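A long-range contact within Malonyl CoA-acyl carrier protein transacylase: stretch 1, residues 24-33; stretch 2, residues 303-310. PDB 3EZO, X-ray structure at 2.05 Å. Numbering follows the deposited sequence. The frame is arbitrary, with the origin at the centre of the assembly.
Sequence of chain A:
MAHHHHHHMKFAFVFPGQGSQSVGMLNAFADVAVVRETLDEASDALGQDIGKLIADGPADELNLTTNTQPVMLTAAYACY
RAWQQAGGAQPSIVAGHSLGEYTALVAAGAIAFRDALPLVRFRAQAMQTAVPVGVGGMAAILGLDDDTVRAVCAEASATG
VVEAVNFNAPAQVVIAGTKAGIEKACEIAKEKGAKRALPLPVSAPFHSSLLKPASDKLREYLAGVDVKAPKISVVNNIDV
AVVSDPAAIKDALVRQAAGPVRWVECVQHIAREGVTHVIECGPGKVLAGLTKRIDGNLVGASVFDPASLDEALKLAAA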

# COMPACT_ATOMS: atom_id res chain seq x y z
N GLY A 24 -13.80 1.04 -13.31
CA GLY A 24 -15.15 1.06 -12.80
C GLY A 24 -15.26 0.94 -11.31
O GLY A 24 -16.39 0.89 -10.77
N MET A 25 -14.13 0.89 -10.59
CA MET A 25 -14.18 0.59 -9.16
C MET A 25 -14.94 1.58 -8.27
O MET A 25 -15.34 1.19 -7.17
CB MET A 25 -12.78 0.39 -8.57
CG MET A 25 -11.90 1.57 -8.64
SD MET A 25 -10.25 1.17 -8.04
CE MET A 25 -9.41 2.65 -8.52
N LEU A 26 -15.09 2.83 -8.68
CA LEU A 26 -15.89 3.79 -7.92
C LEU A 26 -17.30 4.05 -8.49
O LEU A 26 -17.97 5.01 -8.10
CB LEU A 26 -15.15 5.12 -7.84
CG LEU A 26 -13.86 5.07 -7.01
CD1 LEU A 26 -13.20 6.41 -7.09
CD2 LEU A 26 -14.17 4.69 -5.57
N ASN A 27 -17.75 3.20 -9.42
CA ASN A 27 -19.04 3.46 -10.07
C ASN A 27 -20.17 3.52 -9.08
O ASN A 27 -21.04 4.36 -9.18
CB ASN A 27 -19.36 2.40 -11.15
CG ASN A 27 -18.52 2.55 -12.38
OD1 ASN A 27 -17.77 3.52 -12.55
ND2 ASN A 27 -18.63 1.57 -13.27
N ALA A 28 -20.14 2.65 -8.08
CA ALA A 28 -21.20 2.53 -7.13
C ALA A 28 -21.30 3.79 -6.24
O ALA A 28 -22.34 4.03 -5.63
CB ALA A 28 -21.01 1.27 -6.30
N PHE A 29 -20.22 4.58 -6.19
CA PHE A 29 -20.19 5.83 -5.44
C PHE A 29 -20.44 7.06 -6.32
O PHE A 29 -20.22 8.20 -5.88
CB PHE A 29 -18.81 5.98 -4.80
CG PHE A 29 -18.68 5.38 -3.44
CD1 PHE A 29 -19.62 5.60 -2.46
CD2 PHE A 29 -17.53 4.67 -3.11
CE1 PHE A 29 -19.45 5.11 -1.19
CE2 PHE A 29 -17.36 4.17 -1.86
CZ PHE A 29 -18.32 4.38 -0.89
N ALA A 30 -20.83 6.85 -7.58
CA ALA A 30 -20.93 7.95 -8.57
C ALA A 30 -21.82 9.10 -8.11
O ALA A 30 -21.65 10.25 -8.57
CB ALA A 30 -21.48 7.40 -9.96
N ASP A 31 -22.78 8.80 -7.25
CA ASP A 31 -23.73 9.81 -6.78
C ASP A 31 -23.58 10.16 -5.31
O ASP A 31 -24.51 10.66 -4.70
CB ASP A 31 -25.17 9.35 -7.07
CG ASP A 31 -25.42 9.15 -8.57
OD1 ASP A 31 -24.78 9.84 -9.37
OD2 ASP A 31 -26.23 8.26 -8.91
N VAL A 32 -22.38 9.96 -4.76
CA VAL A 32 -22.08 10.41 -3.39
C VAL A 32 -21.27 11.67 -3.55
O VAL A 32 -20.20 11.67 -4.18
CB VAL A 32 -21.35 9.32 -2.62
CG1 VAL A 32 -20.75 9.85 -1.32
CG2 VAL A 32 -22.30 8.13 -2.37
N ALA A 33 -21.82 12.77 -3.03
CA ALA A 33 -21.31 14.11 -3.26
C ALA A 33 -19.81 14.21 -2.88
O ALA A 33 -19.01 14.76 -3.64
CB ALA A 33 -22.14 15.14 -2.45
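Stretch 2 (303-310) VFDPASLD

Packing between segments remote in sequence can rest on one aromatic ring laid against the start of a helix, with water filling the places where two backbones present only acceptors. The contact between residues 24-33 and 303-310 of this transacylase is a compact example: no two touching residues are closer than 274 positions in sequence, and the two stretches together bury 286 Å².

Stretch 1 is a chain of tight turns. A type I turn runs from Gly24 to Asn27, a short 3-10 segment covers residues 27-29, and a second type I turn from Phe29 to Val32 delivers the chain to the helix that begins just after Val32, at the N-cap position. Stretch 2 is extended at Asp305 and enters a helix at Pro306. Asp305 is the N-cap: its OD1 accepts from Ser308 N at 2.9 Å. Phe304 N in turn donates to Ser308 OG at 3.0 Å, so the approach to the helix is tied to its first turn. The backbones come nearest at Ala28 and Asp305, whose CA atoms lie 5.6 Å apart. The contacts advance in the same sense along both stretches, from Met25 with Phe304, through Ala28 with Asp305, to Val32 with Pro306.

Phe29 covers the most surface. Its CA-to-CB bond points sideways, but with chi1 near -90° the ring reaches the other stretch and meets Phe304, Asp305, Pro306 and, further along, Leu309. Asp305 CA lies over one face of the Phe29 ring, 3.8 Å from the centroid of that ring and 23° off the normal, a CH-pi contact in which the polarised CA-H meets the aromatic cloud. Near the ring plane, at the edge, Phe29 CZ is 4.3 Å from Leu309 CD1, one turn into the helix. Phe29 CE2 approaches Phe304 C at 3.5 Å, and Phe29 CE1 approaches Pro306 CD at the same distance.

Pro306 is the broadest contributor from stretch 2. Besides meeting the ring, Pro306 CD sits 3.4 Å from Ala28 O, while Pro306 CG lies 4.4 Å from Val32 CG2. The proline thus touches residues from both the 3-10 segment and the turn that follows. The CA-to-CB bond of Ala28 points toward stretch 2, with Ala28 CB 3.6 Å from Asp305 CB.

No direct hydrogen bond joins the stretches. Met25 O and Phe304 O, both acceptors, stand 4.3 Å apart, and two waters bridge them. Water 1 donates to Met25 O at 3.2 Å and to Phe304 O at 2.9 Å; water 2 donates to the same Met25 O and Phe304 O at 2.6 and 2.7 Å. Nonpolar packing and solvent-mediated pairing are therefore complementary parts of one small interface.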

# COMPACT_ATOMS: atom_id res chain seq x y z
N VAL A 303 -15.01 -0.87 3.26
CA VAL A 303 -15.73 0.25 2.70
C VAL A 303 -15.24 0.47 1.27
O VAL A 303 -14.12 0.99 1.07
CB VAL A 303 -15.53 1.49 3.53
CG1 VAL A 303 -16.31 2.65 2.94
CG2 VAL A 303 -15.90 1.17 5.01
N PHE A 304 -16.06 0.06 0.31
CA PHE A 304 -15.76 0.27 -1.12
C PHE A 304 -16.98 0.68 -1.99
O PHE A 304 -16.85 0.94 -3.18
CB PHE A 304 -15.11 -1.00 -1.70
CG PHE A 304 -15.96 -2.20 -1.58
CD1 PHE A 304 -16.94 -2.47 -2.52
CD2 PHE A 304 -15.78 -3.09 -0.53
CE1 PHE A 304 -17.76 -3.59 -2.43
CE2 PHE A 304 -16.59 -4.22 -0.42
CZ PHE A 304 -17.58 -4.46 -1.39
N ASP A 305 -18.15 0.72 -1.37
CA ASP A 305 -19.37 1.21 -2.01
C ASP A 305 -20.41 1.48 -0.91
O ASP A 305 -20.15 1.17 0.24
CB ASP A 305 -19.86 0.23 -3.09
CG ASP A 305 -20.39 -1.10 -2.55
OD1 ASP A 305 -20.50 -1.37 -1.33
OD2 ASP A 305 -20.69 -1.94 -3.44
N PRO A 306 -21.57 2.06 -1.25
CA PRO A 306 -22.52 2.39 -0.19
C PRO A 306 -23.01 1.23 0.65
O PRO A 306 -23.17 1.39 1.86
CB PRO A 306 -23.68 3.06 -0.96
CG PRO A 306 -22.98 3.80 -2.01
CD PRO A 306 -21.85 2.85 -2.47
N ALA A 307 -23.22 0.05 0.03
CA ALA A 307 -23.73 -1.08 0.79
C ALA A 307 -22.69 -1.58 1.81
O ALA A 307 -23.01 -1.79 2.99
CB ALA A 307 -24.17 -2.22 -0.17
N SER A 308 -21.46 -1.76 1.35
CA SER A 308 -20.38 -2.23 2.23
C SER A 308 -20.14 -1.18 3.35
O SER A 308 -19.92 -1.57 4.48
CB SER A 308 -19.11 -2.48 1.41
OG SER A 308 -18.69 -1.27 0.74
N LEU A 309 -20.23 0.11 3.01
CA LEU A 309 -20.09 1.17 4.00
C LEU A 309 -21.12 1.01 5.12
O LEU A 309 -20.78 1.04 6.30
CB LEU A 309 -20.20 2.55 3.37
CG LEU A 309 -19.85 3.84 4.17
CD1 LEU A 309 -19.72 5.00 3.18
CD2 LEU A 309 -20.85 4.20 5.25
N ASP A 310 -22.39 0.82 4.76
CA ASP A 310 -23.43 0.56 5.79
C ASP A 310 -23.18 -0.66 6.65
O ASP A 310 -23.37 -0.61 7.85
CB ASP A 310 -24.82 0.48 5.16
CG ASP A 310 -25.32 1.82 4.75
OD1 ASP A 310 -24.76 2.81 5.25
OD2 ASP A 310 -26.24 1.89 3.89
O HOH W 1 -17.82 2.41 -5.47
O HOH W 2 -14.73 0.41 -4.75